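Local coordinates for protein PBP5 (Haemophilus influenzae, PDB 3A3J) that removes C-terminal D-alanyl residues from sugar-peptide cell-wall precursors, acting as a serine-type D-Ala-D-Ala carboxypeptidase of the penicillin-binding protein group, at residues Val2-Ile7 with Lys244-Trp248; Ile63-Trp68 with Phe79-Asn83; Gln128-Lys132 with Ile156-His160. All blocks are in the same frame, centred on the assembly; numbering follows the deposited sequence.

Contact 1: residues Val2-Ile7 with Lys244-Trp248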
loop_
_atom_site.group_PDB
_atom_site.type_symbol
_atom_site.label_atom_id
_atom_site.label_comp_id
_atom_site.label_asym_id
_atom_site.label_seq_id
_atom_site.Cartn_x
_atom_site.Cartn_y
_atom_site.Cartn_z
ATOM N N VAL A 2 23.409 6.590 -1.958
ATOM C CA VAL A 2 24.213 7.210 -0.910
ATOM C C VAL A 2 24.037 6.407 0.363
ATOM O O VAL A 2 23.504 5.291 0.322
ATOM C CB VAL A 2 23.766 8.649 -0.628
ATOM C CG1 VAL A 2 24.116 9.572 -1.807
ATOM C CG2 VAL A 2 22.276 8.673 -0.292
ATOM N N THR A 3 24.481 6.956 1.493
ATOM C CA THR A 3 24.415 6.230 2.762
ATOM C C THR A 3 22.978 6.101 3.268
ATOM O O THR A 3 22.294 7.099 3.490
ATOM C CB THR A 3 25.257 6.899 3.872
ATOM O OG1 THR A 3 26.553 7.231 3.360
ATOM C CG2 THR A 3 25.394 5.975 5.123
ATOM N N PRO A 4 22.512 4.860 3.421
ATOM C CA PRO A 4 21.252 4.560 4.116
ATOM C C PRO A 4 21.345 4.899 5.619
ATOM O O PRO A 4 22.422 4.762 6.210
ATOM C CB PRO A 4 21.116 3.034 3.931
ATOM C CG PRO A 4 22.520 2.539 3.591
ATOM C CD PRO A 4 23.130 3.670 2.815
ATOM N N PRO A 5 20.233 5.325 6.254
ATOM C CA PRO A 5 20.405 5.619 7.662
ATOM C C PRO A 5 20.547 4.337 8.443
ATOM O O PRO A 5 20.300 3.244 7.932
ATOM C CB PRO A 5 19.105 6.357 8.060
ATOM C CG PRO A 5 18.203 6.311 6.850
ATOM C CD PRO A 5 18.813 5.294 5.887
ATOM N N GLN A 6 20.992 4.481 9.673
ATOM C CA GLN A 6 21.088 3.371 10.572
ATOM C C GLN A 6 19.779 3.291 11.367
ATOM O O GLN A 6 19.412 4.238 12.043
ATOM C CB GLN A 6 22.282 3.577 11.483
ATOM C CG GLN A 6 22.219 2.731 12.707
ATOM C CD GLN A 6 22.643 1.314 12.425
ATOM O OE1 GLN A 6 22.056 0.353 12.953
ATOM N NE2 GLN A 6 23.683 1.162 11.590
ATOM N N ILE A 7 19.094 2.148 11.287
ATOM C CA ILE A 7 17.685 2.013 11.699
ATOM C C ILE A 7 17.643 0.943 12.739
ATOM O O ILE A 7 18.214 -0.121 12.537
ATOM C CB ILE A 7 16.871 1.580 10.509
ATOM C CG1 ILE A 7 16.959 2.681 9.453
ATOM C CG2 ILE A 7 15.385 1.315 10.874
ATOM C CD1 ILE A 7 16.273 3.985 9.899
ATOM N N LYS A 244 12.897 8.787 10.574
ATOM C CA LYS A 244 14.231 8.728 10.007
ATOM C C LYS A 244 14.234 8.223 8.531
ATOM O O LYS A 244 14.962 8.762 7.649
ATOM C CB LYS A 244 15.136 7.829 10.853
ATOM C CG LYS A 244 15.876 8.560 12.013
ATOM C CD LYS A 244 16.871 7.672 12.759
ATOM C CE LYS A 244 16.902 7.997 14.282
ATOM N NZ LYS A 244 17.641 6.914 14.948
ATOM N N LEU A 245 13.509 7.123 8.277
ATOM C CA LEU A 245 13.390 6.600 6.909
ATOM C C LEU A 245 12.742 7.619 6.000
ATOM O O LEU A 245 13.253 7.901 4.904
ATOM C CB LEU A 245 12.574 5.322 6.891
ATOM C CG LEU A 245 13.438 4.168 7.379
ATOM C CD1 LEU A 245 12.483 2.966 7.667
ATOM C CD2 LEU A 245 14.465 3.759 6.278
ATOM N N LEU A 246 11.635 8.199 6.443
ATOM C CA LEU A 246 10.912 9.066 5.565
ATOM C C LEU A 246 11.789 10.314 5.170
ATOM O O LEU A 246 11.907 10.643 3.983
ATOM C CB LEU A 246 9.596 9.460 6.206
ATOM C CG LEU A 246 8.644 8.273 6.461
ATOM C CD1 LEU A 246 7.433 8.763 7.269
ATOM C CD2 LEU A 246 8.194 7.629 5.120
ATOM N N GLN A 247 12.377 10.987 6.169
ATOM C CA GLN A 247 13.202 12.192 5.957
ATOM C C GLN A 247 14.435 11.912 5.123
ATOM O O GLN A 247 14.772 12.697 4.274
ATOM C CB GLN A 247 13.602 12.842 7.288
ATOM C CG GLN A 247 12.448 13.544 8.003
ATOM C CD GLN A 247 12.915 14.037 9.386
ATOM O OE1 GLN A 247 13.868 13.471 9.982
ATOM N NE2 GLN A 247 12.288 15.100 9.871
ATOM N N TRP A 248 15.093 10.787 5.341
ATOM C CA TRP A 248 16.157 10.385 4.456
ATOM C C TRP A 248 15.639 10.234 3.055
ATOM O O TRP A 248 16.340 10.545 2.049
ATOM C CB TRP A 248 16.665 9.034 4.884
ATOM C CG TRP A 248 17.823 8.503 4.096
ATOM C CD1 TRP A 248 19.138 8.896 4.204
ATOM C CD2 TRP A 248 17.805 7.442 3.115
ATOM N NE1 TRP A 248 19.927 8.140 3.382
ATOM C CE2 TRP A 248 19.143 7.251 2.685
ATOM C CE3 TRP A 248 16.798 6.651 2.549
ATOM C CZ2 TRP A 248 19.488 6.305 1.715
ATOM C CZ3 TRP A 248 17.137 5.710 1.610
ATOM C CH2 TRP A 248 18.479 5.531 1.204
#
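Val-2 begins the chain's passage over Trp-248, its CG2 methyl reaching CZ2 of the indole at 4.2 Å, at the margin of the contact. The carbonyl of Thr-3 supplies the one hydrogen bond between the segments. Trp-248 NE1 donates to Thr-3 O at 2.6 Å, a short bond that is nevertheless bent, with an N-H...O angle of 135° and the oxygen tilted out of the indole plane. Tryptophan suits this place because it offers a broad apolar face and a single N-H at its rim. Pro-4 turns its CB away from the helix, but its CA still comes obliquely to within 3.5 Å of Trp-248 CZ2. Pro-5 is the centre of the contact: the side chains of Pro-5 and Trp-248 cross at about a right angle, which sets Pro-5 CD over the face of the five-membered ring, 3.6 Å from the centroid and 9° off the normal, a CH-pi contact. Proline fits here, since its ring methylenes form a compact, rigid knob and the residue has no N-H to bury against the aromatic face. The indole is presented to it by a first torsion that puts CG opposite the backbone N (chi1 -177°). Further on comes Ile-7, whose CD1 packs 3.8 Å from Leu-245 CG and also touches CB of Lys-244. The lysine's amino group is engaged in a salt bridge with Glu-241, one turn back on the same helix. The N-terminal segment thus runs alongside helix 235-252, in nearly the opposite direction, before the chain enters strand 11-16; Leu-245 packs on Tyr-12 and Trp-248 on Leu-14 of that strand, and Phe-253 meets the indole edge-to-face.

Contact 2: residues Ile63-Trp68 with Phe79-Asn83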
loop_
_atom_site.group_PDB
_atom_site.type_symbol
_atom_site.label_atom_id
_atom_site.label_comp_id
_atom_site.label_asym_id
_atom_site.label_seq_id
_atom_site.Cartn_x
_atom_site.Cartn_y
_atom_site.Cartn_z
ATOM N N ILE A 63 -24.718 -6.615 17.378
ATOM C CA ILE A 63 -23.618 -7.188 18.117
ATOM C C ILE A 63 -24.146 -8.400 18.947
ATOM O O ILE A 63 -25.045 -8.242 19.778
ATOM C CB ILE A 63 -23.047 -6.135 19.105
ATOM C CG1 ILE A 63 -22.760 -4.797 18.417
ATOM C CG2 ILE A 63 -21.799 -6.626 19.761
ATOM C CD1 ILE A 63 -21.926 -4.924 17.118
ATOM N N GLY A 64 -23.556 -9.577 18.814
ATOM C CA GLY A 64 -24.013 -10.726 19.594
ATOM C C GLY A 64 -22.783 -11.208 20.282
ATOM O O GLY A 64 -21.766 -10.510 20.225
ATOM N N GLU A 65 -22.829 -12.350 20.952
ATOM C CA GLU A 65 -21.655 -12.759 21.770
ATOM C C GLU A 65 -20.233 -12.826 21.083
ATOM O O GLU A 65 -19.209 -12.787 21.766
ATOM C CB GLU A 65 -21.944 -14.054 22.572
ATOM C CG GLU A 65 -23.330 -14.007 23.211
ATOM C CD GLU A 65 -23.593 -14.984 24.365
ATOM O OE1 GLU A 65 -22.670 -15.698 24.818
ATOM O OE2 GLU A 65 -24.766 -15.005 24.821
ATOM N N SER A 66 -20.125 -12.978 19.776
ATOM C CA SER A 66 -18.737 -13.159 19.225
ATOM C C SER A 66 -18.112 -11.782 18.905
ATOM O O SER A 66 -16.929 -11.622 18.978
ATOM C CB SER A 66 -18.691 -14.078 17.999
ATOM O OG SER A 66 -19.458 -13.439 16.994
ATOM N N ALA A 67 -18.927 -10.779 18.625
ATOM C CA ALA A 67 -18.431 -9.414 18.438
ATOM C C ALA A 67 -18.356 -8.576 19.747
ATOM O O ALA A 67 -17.831 -7.469 19.760
ATOM C CB ALA A 67 -19.285 -8.671 17.332
ATOM N N TRP A 68 -18.842 -9.141 20.844
ATOM C CA TRP A 68 -18.961 -8.457 22.119
ATOM C C TRP A 68 -17.627 -8.021 22.703
ATOM O O TRP A 68 -16.753 -8.822 22.863
ATOM C CB TRP A 68 -19.680 -9.431 23.071
ATOM C CG TRP A 68 -20.065 -8.932 24.438
ATOM C CD1 TRP A 68 -20.074 -7.633 24.919
ATOM C CD2 TRP A 68 -20.536 -9.763 25.506
ATOM N NE1 TRP A 68 -20.513 -7.630 26.227
ATOM C CE2 TRP A 68 -20.798 -8.927 26.603
ATOM C CE3 TRP A 68 -20.782 -11.143 25.624
ATOM C CZ2 TRP A 68 -21.316 -9.428 27.814
ATOM C CZ3 TRP A 68 -21.287 -11.641 26.845
ATOM C CH2 TRP A 68 -21.547 -10.781 27.903
ATOM N N PHE A 79 -15.128 -1.250 22.291
ATOM C CA PHE A 79 -16.193 -1.424 23.324
ATOM C C PHE A 79 -17.610 -1.655 22.839
ATOM O O PHE A 79 -18.522 -0.967 23.299
ATOM C CB PHE A 79 -16.134 -0.356 24.431
ATOM C CG PHE A 79 -14.814 -0.269 25.098
ATOM C CD1 PHE A 79 -14.532 -1.022 26.226
ATOM C CD2 PHE A 79 -13.814 0.572 24.573
ATOM C CE1 PHE A 79 -13.270 -0.958 26.823
ATOM C CE2 PHE A 79 -12.574 0.656 25.160
ATOM C CZ PHE A 79 -12.267 -0.086 26.277
ATOM N N LEU A 80 -17.790 -2.651 21.945
ATOM C CA LEU A 80 -19.128 -3.026 21.401
ATOM C C LEU A 80 -19.901 -3.776 22.474
ATOM O O LEU A 80 -19.386 -4.768 23.011
ATOM C CB LEU A 80 -19.000 -3.929 20.159
ATOM C CG LEU A 80 -18.261 -3.311 18.955
ATOM C CD1 LEU A 80 -18.271 -4.285 17.824
ATOM C CD2 LEU A 80 -18.856 -1.964 18.504
ATOM N N ASP A 81 -21.091 -3.295 22.803
ATOM C CA ASP A 81 -21.927 -3.970 23.846
ATOM C C ASP A 81 -22.910 -4.965 23.230
ATOM O O ASP A 81 -23.431 -4.764 22.128
ATOM C CB ASP A 81 -22.712 -2.958 24.659
ATOM C CG ASP A 81 -21.840 -2.244 25.641
ATOM O OD1 ASP A 81 -20.831 -2.847 26.085
ATOM O OD2 ASP A 81 -22.126 -1.078 25.914
ATOM N N LEU A 82 -23.137 -6.050 23.954
ATOM C CA LEU A 82 -23.991 -7.133 23.524
ATOM C C LEU A 82 -25.363 -6.584 23.214
ATOM O O LEU A 82 -25.864 -5.701 23.886
ATOM C CB LEU A 82 -24.055 -8.186 24.624
ATOM C CG LEU A 82 -24.752 -9.506 24.290
ATOM C CD1 LEU A 82 -24.033 -10.160 23.148
ATOM C CD2 LEU A 82 -24.768 -10.475 25.478
ATOM N N ASN A 83 -25.937 -7.030 22.126
ATOM C CA ASN A 83 -27.318 -6.685 21.800
ATOM C C ASN A 83 -27.531 -5.241 21.406
ATOM O O ASN A 83 -28.625 -4.715 21.547
ATOM C CB ASN A 83 -28.284 -7.093 22.941
ATOM C CG ASN A 83 -29.747 -7.014 22.519
ATOM O OD1 ASN A 83 -30.119 -7.431 21.407
ATOM N ND2 ASN A 83 -30.579 -6.430 23.377
#
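Leu-82 is laid over Trp-68, with its CB above the five-membered ring at 3.8 Å from the centroid and only 5° off the normal, a CH-pi contact. The two leucine branches then part. CD2 continues over the six-membered ring, 3.9 Å from Trp-68 CZ3, whereas CD1 turns to the backbone between Gly-64 and Glu-65. With CG opposite the backbone N (chi1 -172°), the forked end serves both surfaces at once, which suits leucine here. Trp-68 likewise carries its ring opposite its own N, and chi2 of 12° brings CD1 to Leu-80 O, which lies in the indole plane at its edge, 3.5 Å from CD1.

On the buried side, Ile-63 and Leu-80 cross at about a right angle and join through their CD1 methyls, 3.8 Å apart. The beta-branch of Ile-63 also packs against Asp-81 O, and Leu-80 CB lies against Ala-67 O; the small Ala-67 and Leu-80 both pack on Ala-106 of helix 101-112, consistent with a close approach. Between the two segments the main chains are tied by Asn-83 N, which donates to Ile-63 O at 2.8 Å; backbone bonds of Ile-63 with Thr-84 and Leu-80 with Gly-69 continue the pairing. The CB of Asp-81 points away from the other segment, and its OD2 accepts from Asn-180 ND2.

The two segments form the neck of an irregular excursion between strands 60-62 and 85-87, with an apolar filling. It belongs to the carboxypeptidase domain of the beta-lactamase clan, with the Leu-80 side chain about 11 Å from that of Lys-39, the probable proton acceptor.

Contact 3: residues Gln128-Lys132 with Ile156-His160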
loop_
_atom_site.group_PDB
_atom_site.type_symbol
_atom_site.label_atom_id
_atom_site.label_comp_id
_atom_site.label_asym_id
_atom_site.label_seq_id
_atom_site.Cartn_x
_atom_site.Cartn_y
_atom_site.Cartn_z
ATOM N N GLN A 128 -4.045 -11.948 -5.032
ATOM C CA GLN A 128 -4.291 -11.016 -6.061
ATOM C C GLN A 128 -3.253 -9.858 -6.021
ATOM O O GLN A 128 -2.948 -9.309 -7.063
ATOM C CB GLN A 128 -5.685 -10.534 -5.874
ATOM C CG GLN A 128 -6.160 -9.522 -6.839
ATOM C CD GLN A 128 -7.527 -9.133 -6.424
ATOM O OE1 GLN A 128 -8.348 -10.009 -6.154
ATOM N NE2 GLN A 128 -7.792 -7.826 -6.319
ATOM N N PHE A 129 -2.724 -9.478 -4.842
ATOM C CA PHE A 129 -1.667 -8.434 -4.760
ATOM C C PHE A 129 -0.314 -8.995 -5.163
ATOM O O PHE A 129 0.637 -8.234 -5.298
ATOM C CB PHE A 129 -1.493 -7.855 -3.312
ATOM C CG PHE A 129 -2.669 -7.070 -2.816
ATOM C CD1 PHE A 129 -3.681 -6.728 -3.656
ATOM C CD2 PHE A 129 -2.722 -6.625 -1.492
ATOM C CE1 PHE A 129 -4.759 -5.977 -3.205
ATOM C CE2 PHE A 129 -3.779 -5.862 -1.008
ATOM C CZ PHE A 129 -4.817 -5.532 -1.842
ATOM N N GLY A 130 -0.185 -10.316 -5.307
ATOM C CA GLY A 130 1.124 -10.887 -5.654
ATOM C C GLY A 130 2.154 -11.078 -4.557
ATOM O O GLY A 130 3.370 -11.039 -4.815
ATOM N N LEU A 131 1.698 -11.396 -3.348
ATOM C CA LEU A 131 2.551 -11.469 -2.169
ATOM C C LEU A 131 2.947 -12.867 -1.875
ATOM O O LEU A 131 2.130 -13.763 -1.985
ATOM C CB LEU A 131 1.799 -10.964 -0.902
ATOM C CG LEU A 131 0.886 -9.762 -1.045
ATOM C CD1 LEU A 131 0.220 -9.459 0.358
ATOM C CD2 LEU A 131 1.710 -8.564 -1.523
ATOM N N LYS A 132 4.142 -13.049 -1.343
ATOM C CA LYS A 132 4.749 -14.345 -1.325
ATOM C C LYS A 132 5.054 -14.697 0.110
ATOM O O LYS A 132 5.382 -15.826 0.455
ATOM C CB LYS A 132 6.031 -14.196 -2.156
ATOM C CG LYS A 132 6.935 -15.388 -2.086
ATOM C CD LYS A 132 8.313 -15.057 -2.547
ATOM C CE LYS A 132 9.230 -16.145 -1.985
ATOM N NZ LYS A 132 10.400 -16.216 -2.856
ATOM N N ILE A 156 3.294 -3.203 0.261
ATOM C CA ILE A 156 2.422 -3.420 -0.938
ATOM C C ILE A 156 0.962 -3.283 -0.560
ATOM O O ILE A 156 0.165 -2.574 -1.228
ATOM C CB ILE A 156 2.765 -4.788 -1.651
ATOM C CG1 ILE A 156 4.166 -4.727 -2.270
ATOM C CG2 ILE A 156 1.701 -5.096 -2.734
ATOM C CD1 ILE A 156 4.790 -6.062 -2.554
ATOM N N ILE A 157 0.612 -3.825 0.603
ATOM C CA ILE A 157 -0.825 -3.744 1.076
ATOM C C ILE A 157 -1.184 -2.319 1.332
ATOM O O ILE A 157 -2.256 -1.836 0.935
ATOM C CB ILE A 157 -1.117 -4.618 2.409
ATOM C CG1 ILE A 157 -0.909 -6.103 2.098
ATOM C CG2 ILE A 157 -2.498 -4.289 2.944
ATOM C CD1 ILE A 157 -0.679 -7.066 3.277
ATOM N N GLY A 158 -0.278 -1.577 1.958
ATOM C CA GLY A 158 -0.689 -0.149 2.285
ATOM C C GLY A 158 -0.782 0.612 0.961
ATOM O O GLY A 158 -1.645 1.465 0.774
ATOM N N ALA A 159 0.069 0.308 -0.018
ATOM C CA ALA A 159 -0.108 1.105 -1.318
ATOM C C ALA A 159 -1.447 0.874 -1.979
ATOM O O ALA A 159 -2.074 1.784 -2.599
ATOM C CB ALA A 159 1.035 0.755 -2.310
ATOM N N HIS A 160 -1.940 -0.370 -1.845
ATOM C CA HIS A 160 -3.257 -0.733 -2.444
ATOM C C HIS A 160 -4.374 -0.046 -1.739
ATOM O O HIS A 160 -5.330 0.385 -2.356
ATOM C CB HIS A 160 -3.495 -2.241 -2.356
ATOM C CG HIS A 160 -2.969 -2.990 -3.548
ATOM N ND1 HIS A 160 -3.540 -2.873 -4.798
ATOM C CD2 HIS A 160 -1.906 -3.816 -3.692
ATOM C CE1 HIS A 160 -2.884 -3.650 -5.654
ATOM N NE2 HIS A 160 -1.859 -4.208 -5.018
HETATM O O HOH W 1 0.310 -5.800 -5.844
#
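Phe-129 stacks on His-160 at the end of helix 115-128, which is closed by a Schellman motif with Gly-130, of positive phi, next in the chain. The two rings are almost parallel, their planes at 7° and their centroids 3.7 Å apart, an offset stack in which His-160 CD2 sits over the centre of the phenyl face. A flat, apolar phenylalanine matches the imidazole and also offers its edge to Ile-157, whose CG1 is 4.1 Å from Phe-129 CD2. Tyr-44 of helix 38-51 meets the phenyl edge-to-face.

Beyond the glycine, Leu-131 divides its methyls between two helix residues: CD2 lies 3.7 Å from Ile-156 CG2, and CD1 reaches Ile-157 CD1. The leucine CG stands opposite the carbonyl carbon (chi1 -39°), which aims the fork at helix 151-164, where the beta-branched isoleucines give a broad apolar surface.

Histidine adds polar links to its stacking face. Its ND1 is hydrogen-bonded to Asp-164 one turn on, which should fix the ring's rotation, while NE2 is hydrogen-bonded to a water lying in the imidazole plane. That water, 2.8 Å from His-160 NE2, donates to Phe-129 O at a short 2.5 Å.

The three contacts are separate, with no touch between any pair, and contacts 2 and 3 are both nested within the long loop that contact 1 closes by bringing helix 235-252 back to residues 2-7. Contacts 2 and 3 follow in series along the chain, their centres 32 Å apart. Contact 1 lies away from the catalytic residues, its centre 44 Å from that of contact 2 and 24 Å from that of contact 3. The Leu-80 side chain of contact 2 is about 11 Å from that of Lys-39, and that of Ile-157 in contact 3 about 9 Å from those of both Lys-39 and the probable substrate-binding Lys-202. Contact 3 also packs on helix 38-51, which carries Lys-39.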